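Local coordinates for ABC transporter, ATP binding protein (Sulfolobus solfataricus, PDB 1OXX) that hydrolyses ATP to drive glucose uptake, as the ATP-binding subunit of an archaeal ABC transporter, at residues A[243-248]-A[274-279]; A[292-297]-A[342-347]; A[9-14]-A[53-58]; A[46-51]-A[163-168]. The protein carries 1 engineered substitution. All coordinates share one frame; numbering follows the deposited sequence. Where two conformers were deposited one is given.

Interactions 1 and 2 belong to the C-terminal part of the chain; interactions 3 and 4 belong to the ABC-ATPase domain. Interactions 1 and 4 are buried, while 2 and 3 are only partly buried. Interaction 1 pairs two strands by backbone bonds and adds an arginine at the end. It touches interaction 2, where I276 packs on V342; there an arginine lies on a tryptophan. Interactions 3 and 4 share helix 41-52: residues 53-58 follow its end, and residues 46-51 lie on it. Interaction 3 is polar, with a salt bridge, whereas interaction 4 is apolar and centred on a methionine. About 36 Å separates the centres of interactions 1 and 3.

Interaction 1: residues A[243-248]-A[274-279]; sequences EINELE and IGIRPE
N245 and L247 pair with I276 and I274 as antiparallel hydrogen-bonded pairs, joining the neighbouring strands 245-252 and 271-276. E246 faces G275 between them, and there I244 CD1 lies 3.7 Å from G275 CA. The N245 side chain also bonds to the opposite strand. Its ND2 donates to I276 O at 2.9 Å, and the backbone N of N245 reaches the same oxygen from the other face of the carbonyl plane. The other end of the amide, OD1, is taken up by the backbone N of F325. Beyond the strand, R277 keeps an extended chain from CG to NE. Its NH1 donates to E243 O at 3.0 Å, with the oxygen in the guanidinium plane but the donor well above the carbonyl plane. I244 CD1 lies over the centre of one face of the R277 guanidinium, 4.2 Å above its plane. R277 also makes a cation-pi contact with Y229. P278 CD rests 3.5 Å from E243 O. An alanine in place of R277 would probably leave E243 O without this donor and open a gap beside I244. The guanidinium thus bonds to the carbonyl oxygens of E243, A238 and Y229, so one charged group joins the end of strand 271-276 to helices 225-230 and 235-241.

Interaction 2: residues A[292-297]-A[342-347]; sequences SWILVG and VRKDKI
An antiparallel strand pair in the C-terminal domain, I294 with V342, carries this contact, just where strand 294-307 begins and strand 337-342 ends. The two residues exchange backbone bonds: I294 N to V342 O and V342 N to I294 O, both 2.9 Å. Further along strand 294-307 a classic beta bulge sets V296 and G297 opposite the single residue V340. Among the apolar side chains, V342 CG2 meets V296 CG1 at 3.7 Å and also touches I294 CG1. I294 CD1 reaches out to K344 CB, 3.6 Å away. The polar end is built round R343. A bend at chi2 (-70°) brings its CD over the six-membered ring of W293, as a CH-pi contact. The guanidinium lies flat on the same ring system, the planes 15° apart. This is a cation-pi stack, with CZ 3.7 Å from the centroid of the six-membered ring. In the guanidinium plane, NH1 donates to both S292 O and S292 OG; D290 is a second partner of that hydroxyl. Water 2 links S292 O to K344 N. Water 3 lies at the guanidinium edge and accepts from R343 NH2 at 2.9 Å.

Interaction 3: residues A[9-14]-A[53-58]; sequences VSKVFK and GLDVPS
K11 and D55 form the salt bridge of this contact. They meet tip to tip, with K11 NZ 3.0 Å from D55 OD1. The lysine comes on the syn side, 30° out of the carboxylate plane. D55 OD1 also accepts from V56 N at 2.7 Å, from the same face of the plane. The D55 side chain has CG anti to the backbone N (chi1 -159°), which puts CG on the strand side.

The hydrogen bonds involve both side chains and backbone. K11 NZ makes a second bond, to V56 O at 3.1 Å, in the plane of that carbonyl. S58 grips the strand at two places. Its N donates to S10 O at 2.7 Å, and its OG accepts from V12 N at 3.0 Å in a nearly straight bond (169°).

The apolar contact is small: V9 CG1 touches P57 CB at 4.0 Å. An alanine in place of K11 would probably leave D55 without its charged mate and V56 O without this donor.

The loop 53-58 starts in the Schellman motif that ends helix 41-52, with G53, at positive phi, as its C-prime residue. K11 also packs on T46, a probable ATP-binding residue of that helix. The charge and the serine bonds therefore hold the loop after the P-loop helix against strand 4-13.

Interaction 4: residues A[46-51]-A[163-168]; sequences TFMRII and LLDEPF
M48 meets the backbone and side chains of strand 163-165, while the two flat rings, F47 and F168, pack on neighbours in their own segments. One face of the F47 ring takes I51 CG1, 3.8 Å above the plane and offset toward the rim. One face of the F168 ring takes P167 CG, likewise offset, at 3.5 Å. Outside the segments, F47 also touches L195 and F168 touches V183.

The crossing is made by M48, deposited in two conformers, so its contacts depend on which is taken. CB points toward the strand, and chi1 (-177°) sets CG anti to the backbone N; the chain bends again at chi2 and chi3. In the conformer described, SD lies 3.4 Å from L164 O and 3.6 Å from D165 CB. The methyl CE then packs on L163 CB at 3.8 Å. I51 adds to the apolar patch, with CG2 3.9 Å from L163 CD2. The contact is thus buried and apolar, apart from the L164 carbonyl beside the sulfur.

D165 turns its carboxylate to T45, whose OG1 bonds to OD2. It precedes E166, a probable ATP-binding residue, in the order expected of a Walker B strand. E166 itself bonds to S169 and H199. Helix 41-52 begins within the P-loop, and its part 46-51 runs at 157° to strand 163-165. Strand 161-165 lies between strands 84-88 and 193-198, and M48 touches F88 and L195 on them.

Interaction 1: residues A[243-248]-A[274-279]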
loop_
_atom_site.group_PDB
_atom_site.type_symbol
_atom_site.label_atom_id
_atom_site.label_comp_id
_atom_site.label_asym_id
_atom_site.label_seq_id
_atom_site.Cartn_x
_atom_site.Cartn_y
_atom_site.Cartn_z
ATOM N N GLU A 243 -6.292 9.977 -1.035
ATOM C CA GLU A 243 -7.175 10.811 -1.835
ATOM C C GLU A 243 -6.626 12.208 -1.988
ATOM O O GLU A 243 -6.086 12.798 -1.045
ATOM C CB GLU A 243 -8.568 10.904 -1.201
ATOM C CG GLU A 243 -9.303 9.583 -1.165
ATOM C CD GLU A 243 -10.796 9.750 -0.974
ATOM O OE1 GLU A 243 -11.192 10.637 -0.195
ATOM O OE2 GLU A 243 -11.563 8.988 -1.604
ATOM N N ILE A 244 -6.770 12.735 -3.192
ATOM C CA ILE A 244 -6.351 14.097 -3.461
ATOM C C ILE A 244 -7.101 14.666 -4.659
ATOM O O ILE A 244 -7.445 13.939 -5.597
ATOM C CB ILE A 244 -4.815 14.172 -3.700
ATOM C CG1 ILE A 244 -4.346 15.625 -3.651
ATOM C CG2 ILE A 244 -4.442 13.518 -5.014
ATOM C CD1 ILE A 244 -2.847 15.794 -3.435
ATOM N N ASN A 245 -7.388 15.965 -4.589
ATOM C CA ASN A 245 -7.908 16.717 -5.705
ATOM C C ASN A 245 -6.752 17.205 -6.570
ATOM O O ASN A 245 -5.792 17.790 -6.062
ATOM C CB ASN A 245 -8.677 17.931 -5.191
ATOM C CG ASN A 245 -9.898 17.544 -4.405
ATOM O OD1 ASN A 245 -10.886 17.094 -4.981
ATOM N ND2 ASN A 245 -9.851 17.727 -3.083
ATOM N N GLU A 246 -6.859 16.975 -7.869
ATOM C CA GLU A 246 -5.855 17.418 -8.838
ATOM C C GLU A 246 -6.487 18.454 -9.748
ATOM O O GLU A 246 -7.495 18.168 -10.412
ATOM C CB GLU A 246 -5.376 16.235 -9.680
ATOM C CG GLU A 246 -4.923 15.028 -8.884
ATOM C CD GLU A 246 -4.542 13.844 -9.753
ATOM O OE1 GLU A 246 -4.284 14.024 -10.975
ATOM O OE2 GLU A 246 -4.489 12.724 -9.196
ATOM N N LEU A 247 -5.903 19.650 -9.771
ATOM C CA LEU A 247 -6.434 20.744 -10.590
ATOM C C LEU A 247 -5.314 21.343 -11.390
ATOM O O LEU A 247 -4.184 21.382 -10.925
ATOM C CB LEU A 247 -6.998 21.869 -9.729
ATOM C CG LEU A 247 -8.156 21.575 -8.795
ATOM C CD1 LEU A 247 -7.565 21.132 -7.494
ATOM C CD2 LEU A 247 -9.019 22.809 -8.611
ATOM N N GLU A 248 -5.626 21.851 -12.572
ATOM C CA GLU A 248 -4.630 22.503 -13.409
ATOM C C GLU A 248 -4.991 23.972 -13.571
ATOM O O GLU A 248 -6.159 24.326 -13.783
ATOM C CB GLU A 248 -4.560 21.841 -14.794
ATOM C CG GLU A 248 -3.484 22.459 -15.689
ATOM C CD GLU A 248 -3.479 21.935 -17.118
ATOM O OE1 GLU A 248 -3.687 20.721 -17.313
ATOM O OE2 GLU A 248 -3.244 22.743 -18.055
ATOM N N ILE A 274 -2.148 21.640 -9.209
ATOM C CA ILE A 274 -2.360 21.834 -7.792
ATOM C C ILE A 274 -2.901 20.525 -7.229
ATOM O O ILE A 274 -3.799 19.926 -7.807
ATOM C CB ILE A 274 -3.405 22.965 -7.570
ATOM C CG1 ILE A 274 -2.850 24.326 -7.982
ATOM C CG2 ILE A 274 -3.886 22.996 -6.121
ATOM C CD1 ILE A 274 -1.839 24.857 -7.028
ATOM N N GLY A 275 -2.352 20.116 -6.087
ATOM C CA GLY A 275 -2.854 18.992 -5.328
ATOM C C GLY A 275 -3.337 19.483 -3.983
ATOM O O GLY A 275 -2.591 20.134 -3.247
ATOM N N ILE A 276 -4.600 19.203 -3.664
ATOM C CA ILE A 276 -5.143 19.564 -2.349
ATOM C C ILE A 276 -6.025 18.416 -1.865
ATOM O O ILE A 276 -6.997 18.012 -2.517
ATOM C CB ILE A 276 -5.870 20.959 -2.365
ATOM C CG1 ILE A 276 -6.202 21.429 -0.938
ATOM C CG2 ILE A 276 -7.106 20.968 -3.251
ATOM C CD1 ILE A 276 -5.003 21.999 -0.169
ATOM N N ARG A 277 -5.636 17.834 -0.740
ATOM C CA ARG A 277 -6.385 16.705 -0.208
ATOM C C ARG A 277 -7.730 17.162 0.365
ATOM O O ARG A 277 -7.870 18.299 0.833
ATOM C CB ARG A 277 -5.548 15.970 0.828
ATOM C CG ARG A 277 -4.295 15.340 0.260
ATOM C CD ARG A 277 -3.688 14.267 1.186
ATOM N NE ARG A 277 -2.373 13.867 0.712
ATOM C CZ ARG A 277 -2.149 13.018 -0.283
ATOM N NH1 ARG A 277 -3.155 12.403 -0.900
ATOM N NH2 ARG A 277 -0.899 12.735 -0.636
ATOM N N PRO A 278 -8.738 16.292 0.341
ATOM C CA PRO A 278 -10.081 16.683 0.818
ATOM C C PRO A 278 -10.110 17.189 2.253
ATOM O O PRO A 278 -10.898 18.068 2.557
ATOM C CB PRO A 278 -10.899 15.414 0.641
ATOM C CG PRO A 278 -9.891 14.336 0.598
ATOM C CD PRO A 278 -8.728 14.908 -0.157
ATOM N N GLU A 279 -9.274 16.656 3.142
ATOM C CA GLU A 279 -9.249 17.125 4.516
ATOM C C GLU A 279 -8.683 18.536 4.640
ATOM O O GLU A 279 -8.825 19.165 5.679
ATOM C CB GLU A 279 -8.452 16.173 5.395
ATOM C CG GLU A 279 -6.963 16.098 5.068
ATOM C CD GLU A 279 -6.585 14.943 4.159
ATOM O OE1 GLU A 279 -7.432 14.496 3.363
ATOM O OE2 GLU A 279 -5.399 14.498 4.231
HETATM O O HOH W 1 -7.334 12.266 1.773
#

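Interaction 2: residues A[292-297]-A[342-347]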
loop_
_atom_site.group_PDB
_atom_site.type_symbol
_atom_site.label_atom_id
_atom_site.label_comp_id
_atom_site.label_asym_id
_atom_site.label_seq_id
_atom_site.Cartn_x
_atom_site.Cartn_y
_atom_site.Cartn_z
ATOM N N SER A 292 -6.528 29.663 10.684
ATOM C CA SER A 292 -5.786 28.468 10.274
ATOM C C SER A 292 -6.182 27.991 8.861
ATOM O O SER A 292 -5.581 27.055 8.328
ATOM C CB SER A 292 -5.972 27.332 11.290
ATOM O OG SER A 292 -7.313 26.884 11.368
ATOM N N TRP A 293 -7.156 28.674 8.273
ATOM C CA TRP A 293 -7.616 28.413 6.921
ATOM C C TRP A 293 -7.427 29.674 6.074
ATOM O O TRP A 293 -7.559 30.785 6.590
ATOM C CB TRP A 293 -9.101 28.108 6.920
ATOM C CG TRP A 293 -9.496 26.780 7.530
ATOM C CD1 TRP A 293 -9.949 26.562 8.800
ATOM C CD2 TRP A 293 -9.494 25.503 6.881
ATOM N NE1 TRP A 293 -10.212 25.225 8.985
ATOM C CE2 TRP A 293 -9.949 24.556 7.817
ATOM C CE3 TRP A 293 -9.156 25.062 5.598
ATOM C CZ2 TRP A 293 -10.071 23.199 7.505
ATOM C CZ3 TRP A 293 -9.261 23.724 5.303
ATOM C CH2 TRP A 293 -9.705 22.815 6.246
ATOM N N ILE A 294 -7.138 29.506 4.789
ATOM C CA ILE A 294 -7.051 30.662 3.887
ATOM C C ILE A 294 -8.058 30.543 2.753
ATOM O O ILE A 294 -8.286 29.457 2.177
ATOM C CB ILE A 294 -5.642 30.874 3.276
ATOM C CG1 ILE A 294 -5.202 29.663 2.450
ATOM C CG2 ILE A 294 -4.642 31.268 4.352
ATOM C CD1 ILE A 294 -4.126 29.992 1.445
ATOM N N LEU A 295 -8.628 31.682 2.399
ATOM C CA LEU A 295 -9.545 31.786 1.281
ATOM C C LEU A 295 -8.828 31.676 -0.049
ATOM O O LEU A 295 -7.809 32.350 -0.256
ATOM C CB LEU A 295 -10.192 33.166 1.308
ATOM C CG LEU A 295 -11.541 33.333 1.983
ATOM C CD1 LEU A 295 -11.910 34.811 1.971
ATOM C CD2 LEU A 295 -12.611 32.524 1.268
ATOM N N VAL A 296 -9.333 30.827 -0.937
ATOM C CA VAL A 296 -8.795 30.763 -2.288
ATOM C C VAL A 296 -9.818 31.193 -3.356
ATOM O O VAL A 296 -9.475 31.353 -4.516
ATOM C CB VAL A 296 -8.162 29.390 -2.622
ATOM C CG1 VAL A 296 -6.918 29.173 -1.775
ATOM C CG2 VAL A 296 -9.152 28.237 -2.470
ATOM N N GLY A 297 -11.071 31.408 -2.966
ATOM C CA GLY A 297 -12.044 31.937 -3.898
ATOM C C GLY A 297 -13.437 31.378 -3.761
ATOM O O GLY A 297 -13.786 30.816 -2.731
ATOM N N VAL A 342 -8.633 26.616 2.066
ATOM C CA VAL A 342 -7.720 25.486 2.156
ATOM C C VAL A 342 -6.707 25.702 3.271
ATOM O O VAL A 342 -6.577 26.792 3.814
ATOM C CB VAL A 342 -6.949 25.248 0.835
ATOM C CG1 VAL A 342 -7.899 25.022 -0.352
ATOM C CG2 VAL A 342 -6.005 26.423 0.530
ATOM N N ARG A 343 -5.992 24.635 3.617
ATOM C CA ARG A 343 -4.840 24.737 4.500
ATOM C C ARG A 343 -3.652 25.167 3.644
ATOM O O ARG A 343 -3.172 24.403 2.800
ATOM C CB ARG A 343 -4.530 23.382 5.117
ATOM C CG ARG A 343 -5.643 22.836 5.942
ATOM C CD ARG A 343 -5.853 23.595 7.223
ATOM N NE ARG A 343 -6.643 22.848 8.198
ATOM C CZ ARG A 343 -7.205 23.394 9.249
ATOM N NH1 ARG A 343 -7.064 24.693 9.469
ATOM N NH2 ARG A 343 -7.914 22.658 10.088
ATOM N N LYS A 344 -3.166 26.387 3.854
ATOM C CA LYS A 344 -2.084 26.918 3.028
ATOM C C LYS A 344 -0.852 26.033 2.933
ATOM O O LYS A 344 -0.304 25.839 1.840
ATOM C CB LYS A 344 -1.685 28.288 3.537
ATOM C CG LYS A 344 -0.576 28.947 2.728
ATOM C CD LYS A 344 -0.229 30.300 3.357
ATOM C CE LYS A 344 0.958 30.971 2.672
ATOM N NZ LYS A 344 0.566 31.687 1.429
ATOM N N ASP A 345 -0.420 25.498 4.069
ATOM C CA ASP A 345 0.790 24.697 4.093
ATOM C C ASP A 345 0.596 23.321 3.501
ATOM O O ASP A 345 1.576 22.577 3.348
ATOM C CB ASP A 345 1.383 24.595 5.502
ATOM C CG ASP A 345 0.518 23.819 6.462
ATOM O OD1 ASP A 345 -0.601 23.410 6.087
ATOM O OD2 ASP A 345 0.886 23.565 7.635
ATOM N N LYS A 346 -0.639 22.992 3.116
ATOM C CA LYS A 346 -0.907 21.679 2.538
ATOM C C LYS A 346 -1.151 21.751 1.033
ATOM O O LYS A 346 -1.415 20.728 0.406
ATOM C CB LYS A 346 -2.087 20.997 3.223
ATOM C CG LYS A 346 -1.927 20.788 4.700
ATOM C CD LYS A 346 -0.918 19.703 4.980
ATOM C CE LYS A 346 -0.761 19.494 6.481
ATOM N NZ LYS A 346 0.178 18.403 6.774
ATOM N N ILE A 347 -1.041 22.924 0.433
ATOM C CA ILE A 347 -1.159 23.004 -1.007
ATOM C C ILE A 347 0.081 22.399 -1.645
ATOM O O ILE A 347 1.212 22.775 -1.312
ATOM C CB ILE A 347 -1.277 24.468 -1.476
ATOM C CG1 ILE A 347 -2.485 25.193 -0.864
ATOM C CG2 ILE A 347 -1.265 24.527 -2.997
ATOM C CD1 ILE A 347 -2.426 26.714 -0.994
HETATM O O HOH W 2 -3.860 27.851 6.336
HETATM O O HOH W 3 -9.405 24.357 11.937
#

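Interaction 3: residues A[9-14]-A[53-58]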
loop_
_atom_site.group_PDB
_atom_site.type_symbol
_atom_site.label_atom_id
_atom_site.label_comp_id
_atom_site.label_asym_id
_atom_site.label_seq_id
_atom_site.Cartn_x
_atom_site.Cartn_y
_atom_site.Cartn_z
ATOM N N VAL A 9 17.814 -4.200 -10.011
ATOM C CA VAL A 9 16.946 -5.268 -10.471
ATOM C C VAL A 9 15.966 -4.830 -11.548
ATOM O O VAL A 9 15.178 -3.903 -11.360
ATOM C CB VAL A 9 16.193 -5.866 -9.328
ATOM C CG1 VAL A 9 15.012 -6.683 -9.818
ATOM C CG2 VAL A 9 17.176 -6.712 -8.469
ATOM N N SER A 10 16.039 -5.512 -12.691
ATOM C CA SER A 10 15.102 -5.292 -13.776
ATOM C C SER A 10 14.442 -6.617 -14.127
ATOM O O SER A 10 14.994 -7.687 -13.882
ATOM C CB SER A 10 15.829 -4.744 -14.991
ATOM O OG SER A 10 16.362 -3.462 -14.730
ATOM N N LYS A 11 13.244 -6.541 -14.688
ATOM C CA LYS A 11 12.508 -7.726 -15.092
ATOM C C LYS A 11 11.729 -7.366 -16.352
ATOM O O LYS A 11 10.972 -6.392 -16.366
ATOM C CB LYS A 11 11.541 -8.200 -14.004
ATOM C CG LYS A 11 10.783 -9.454 -14.383
ATOM C CD LYS A 11 11.712 -10.620 -14.616
ATOM C CE LYS A 11 10.949 -11.870 -14.982
ATOM N NZ LYS A 11 11.886 -12.997 -15.191
ATOM N N VAL A 12 11.958 -8.135 -17.412
ATOM C CA VAL A 12 11.250 -7.945 -18.660
ATOM C C VAL A 12 10.445 -9.184 -19.001
ATOM O O VAL A 12 10.746 -10.295 -18.544
ATOM C CB VAL A 12 12.209 -7.626 -19.828
ATOM C CG1 VAL A 12 13.111 -6.469 -19.476
ATOM C CG2 VAL A 12 13.011 -8.848 -20.218
ATOM N N PHE A 13 9.389 -8.968 -19.770
ATOM C CA PHE A 13 8.571 -10.035 -20.320
ATOM C C PHE A 13 8.448 -9.787 -21.824
ATOM O O PHE A 13 8.898 -8.753 -22.329
ATOM C CB PHE A 13 7.189 -10.047 -19.669
ATOM C CG PHE A 13 7.209 -10.407 -18.210
ATOM C CD1 PHE A 13 6.980 -9.444 -17.243
ATOM C CD2 PHE A 13 7.462 -11.703 -17.806
ATOM C CE1 PHE A 13 6.996 -9.772 -15.892
ATOM C CE2 PHE A 13 7.481 -12.034 -16.460
ATOM C CZ PHE A 13 7.244 -11.071 -15.508
ATOM N N LYS A 14 7.831 -10.728 -22.537
ATOM C CA LYS A 14 7.605 -10.602 -23.971
ATOM C C LYS A 14 8.912 -10.278 -24.705
ATOM O O LYS A 14 8.974 -9.443 -25.603
ATOM C CB LYS A 14 6.528 -9.553 -24.247
ATOM C CG LYS A 14 5.146 -9.952 -23.708
ATOM C CD LYS A 14 4.203 -8.767 -23.665
ATOM C CE LYS A 14 2.788 -9.190 -23.319
ATOM N NZ LYS A 14 2.187 -9.981 -24.419
ATOM N N GLY A 53 11.538 -15.707 -4.688
ATOM C CA GLY A 53 12.316 -16.697 -5.406
ATOM C C GLY A 53 11.448 -17.486 -6.381
ATOM O O GLY A 53 11.891 -18.488 -6.942
ATOM N N LEU A 54 10.218 -17.033 -6.585
ATOM C CA LEU A 54 9.297 -17.653 -7.548
ATOM C C LEU A 54 9.586 -17.149 -8.963
ATOM O O LEU A 54 9.106 -17.705 -9.962
ATOM C CB LEU A 54 7.845 -17.379 -7.154
ATOM C CG LEU A 54 7.437 -18.009 -5.817
ATOM C CD1 LEU A 54 6.101 -17.486 -5.350
ATOM C CD2 LEU A 54 7.412 -19.530 -5.945
ATOM N N ASP A 55 10.355 -16.070 -9.032
ATOM C CA ASP A 55 10.832 -15.524 -10.286
ATOM C C ASP A 55 12.221 -14.955 -10.017
ATOM O O ASP A 55 12.683 -14.952 -8.872
ATOM C CB ASP A 55 9.882 -14.456 -10.813
ATOM C CG ASP A 55 10.037 -14.213 -12.312
ATOM O OD1 ASP A 55 10.998 -14.731 -12.936
ATOM O OD2 ASP A 55 9.228 -13.512 -12.946
ATOM N N VAL A 56 12.895 -14.506 -11.070
ATOM C CA VAL A 56 14.239 -13.962 -10.955
ATOM C C VAL A 56 14.394 -12.665 -11.725
ATOM O O VAL A 56 13.656 -12.422 -12.679
ATOM C CB VAL A 56 15.290 -14.955 -11.489
ATOM C CG1 VAL A 56 15.312 -16.217 -10.630
ATOM C CG2 VAL A 56 15.023 -15.298 -12.933
ATOM N N PRO A 57 15.336 -11.827 -11.312
ATOM C CA PRO A 57 15.635 -10.620 -12.082
ATOM C C PRO A 57 16.123 -11.016 -13.467
ATOM O O PRO A 57 16.830 -12.024 -13.619
ATOM C CB PRO A 57 16.781 -9.963 -11.311
ATOM C CG PRO A 57 16.745 -10.580 -9.945
ATOM C CD PRO A 57 16.185 -11.946 -10.118
ATOM N N SER A 58 15.721 -10.259 -14.479
ATOM C CA SER A 58 16.274 -10.439 -15.834
ATOM C C SER A 58 17.727 -9.969 -15.808
ATOM O O SER A 58 18.624 -10.644 -16.331
ATOM C CB SER A 58 15.448 -9.660 -16.865
ATOM O OG SER A 58 14.109 -10.128 -16.917
#

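Interaction 4: residues A[46-51]-A[163-168]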
loop_
_atom_site.group_PDB
_atom_site.type_symbol
_atom_site.label_atom_id
_atom_site.label_comp_id
_atom_site.label_asym_id
_atom_site.label_seq_id
_atom_site.Cartn_x
_atom_site.Cartn_y
_atom_site.Cartn_z
ATOM N N THR A 46 5.275 -8.944 -9.416
ATOM C CA THR A 46 6.530 -9.389 -10.017
ATOM C C THR A 46 7.671 -9.148 -9.030
ATOM O O THR A 46 8.497 -10.025 -8.788
ATOM C CB THR A 46 6.778 -8.671 -11.324
ATOM O OG1 THR A 46 5.795 -9.101 -12.280
ATOM C CG2 THR A 46 8.135 -9.072 -11.939
ATOM N N PHE A 47 7.723 -7.957 -8.457
ATOM C CA PHE A 47 8.736 -7.659 -7.450
ATOM C C PHE A 47 8.658 -8.659 -6.305
ATOM O O PHE A 47 9.659 -9.223 -5.879
ATOM C CB PHE A 47 8.545 -6.242 -6.900
ATOM C CG PHE A 47 9.566 -5.839 -5.871
ATOM C CD1 PHE A 47 10.845 -5.471 -6.247
ATOM C CD2 PHE A 47 9.248 -5.821 -4.528
ATOM C CE1 PHE A 47 11.791 -5.096 -5.294
ATOM C CE2 PHE A 47 10.189 -5.441 -3.582
ATOM C CZ PHE A 47 11.457 -5.083 -3.966
ATOM N N MET A 48 7.452 -8.910 -5.822
ATOM C CA MET A 48 7.310 -9.807 -4.703
ATOM C C MET A 48 7.762 -11.224 -5.041
ATOM O O MET A 48 8.363 -11.927 -4.217
ATOM C CB MET A 48 5.857 -9.816 -4.236
ATOM C CG MET A 48 5.668 -10.691 -2.995
ATOM S SD MET A 48 4.743 -9.998 -1.623
ATOM C CE MET A 48 6.028 -9.113 -0.803
ATOM N N ARG A 49 7.435 -11.662 -6.254
ATOM C CA ARG A 49 7.813 -12.994 -6.695
ATOM C C ARG A 49 9.336 -13.117 -6.788
ATOM O O ARG A 49 9.892 -14.180 -6.521
ATOM C CB ARG A 49 7.154 -13.319 -8.040
ATOM C CG ARG A 49 5.688 -13.665 -7.909
ATOM C CD ARG A 49 4.964 -13.855 -9.222
ATOM N NE ARG A 49 5.349 -15.061 -9.941
ATOM C CZ ARG A 49 4.886 -16.269 -9.662
ATOM N NH1 ARG A 49 4.017 -16.436 -8.684
ATOM N NH2 ARG A 49 5.281 -17.314 -10.380
ATOM N N ILE A 50 10.005 -12.030 -7.162
ATOM C CA ILE A 50 11.460 -12.042 -7.206
ATOM C C ILE A 50 12.024 -12.136 -5.790
ATOM O O ILE A 50 12.982 -12.884 -5.539
ATOM C CB ILE A 50 11.982 -10.826 -7.979
ATOM C CG1 ILE A 50 11.747 -11.054 -9.465
ATOM C CG2 ILE A 50 13.453 -10.603 -7.714
ATOM C CD1 ILE A 50 12.066 -9.869 -10.350
ATOM N N ILE A 51 11.467 -11.378 -4.847
ATOM C CA ILE A 51 11.937 -11.510 -3.461
ATOM C C ILE A 51 11.676 -12.932 -2.939
ATOM O O ILE A 51 12.502 -13.477 -2.215
ATOM C CB ILE A 51 11.278 -10.457 -2.532
ATOM C CG1 ILE A 51 11.472 -9.039 -3.066
ATOM C CG2 ILE A 51 11.816 -10.591 -1.121
ATOM C CD1 ILE A 51 12.911 -8.635 -3.275
ATOM N N LEU A 163 6.435 -12.150 3.726
ATOM C CA LEU A 163 6.053 -11.474 2.487
ATOM C C LEU A 163 4.533 -11.496 2.359
ATOM O O LEU A 163 3.932 -12.559 2.387
ATOM C CB LEU A 163 6.644 -12.192 1.286
ATOM C CG LEU A 163 8.152 -12.358 1.246
ATOM C CD1 LEU A 163 8.643 -13.120 -0.006
ATOM C CD2 LEU A 163 8.809 -10.984 1.285
ATOM N N LEU A 164 3.940 -10.325 2.179
ATOM C CA LEU A 164 2.492 -10.164 2.088
ATOM C C LEU A 164 2.152 -9.468 0.777
ATOM O O LEU A 164 2.649 -8.389 0.488
ATOM C CB LEU A 164 1.980 -9.322 3.245
ATOM C CG LEU A 164 2.336 -9.773 4.662
ATOM C CD1 LEU A 164 1.902 -8.711 5.675
ATOM C CD2 LEU A 164 1.731 -11.128 4.999
ATOM N N ASP A 165 1.316 -10.110 -0.019
ATOM C CA ASP A 165 0.856 -9.554 -1.282
ATOM C C ASP A 165 -0.668 -9.502 -1.216
ATOM O O ASP A 165 -1.329 -10.543 -1.263
ATOM C CB ASP A 165 1.308 -10.434 -2.445
ATOM C CG ASP A 165 0.988 -9.833 -3.807
ATOM O OD1 ASP A 165 0.105 -8.951 -3.896
ATOM O OD2 ASP A 165 1.590 -10.200 -4.843
ATOM N N GLU A 166 -1.223 -8.292 -1.092
ATOM C CA GLU A 166 -2.673 -8.111 -0.985
ATOM C C GLU A 166 -3.238 -9.031 0.075
ATOM O O GLU A 166 -4.232 -9.722 -0.153
ATOM C CB GLU A 166 -3.360 -8.431 -2.316
ATOM C CG GLU A 166 -3.074 -7.457 -3.429
ATOM C CD GLU A 166 -3.819 -6.148 -3.266
ATOM O OE1 GLU A 166 -4.923 -6.163 -2.680
ATOM O OE2 GLU A 166 -3.303 -5.112 -3.729
ATOM N N PRO A 167 -2.626 -9.036 1.250
ATOM C CA PRO A 167 -2.934 -10.045 2.269
ATOM C C PRO A 167 -4.305 -9.951 2.922
ATOM O O PRO A 167 -4.702 -10.937 3.563
ATOM C CB PRO A 167 -1.890 -9.764 3.338
ATOM C CG PRO A 167 -1.649 -8.325 3.201
ATOM C CD PRO A 167 -1.581 -8.109 1.710
ATOM N N PHE A 168 -4.993 -8.817 2.799
ATOM C CA PHE A 168 -6.262 -8.627 3.509
ATOM C C PHE A 168 -7.424 -8.469 2.566
ATOM O O PHE A 168 -8.550 -8.195 2.982
ATOM C CB PHE A 168 -6.165 -7.389 4.400
ATOM C CG PHE A 168 -4.924 -7.347 5.212
ATOM C CD1 PHE A 168 -4.024 -6.318 5.069
ATOM C CD2 PHE A 168 -4.635 -8.375 6.104
ATOM C CE1 PHE A 168 -2.861 -6.301 5.803
ATOM C CE2 PHE A 168 -3.499 -8.353 6.829
ATOM C CZ PHE A 168 -2.608 -7.309 6.692
#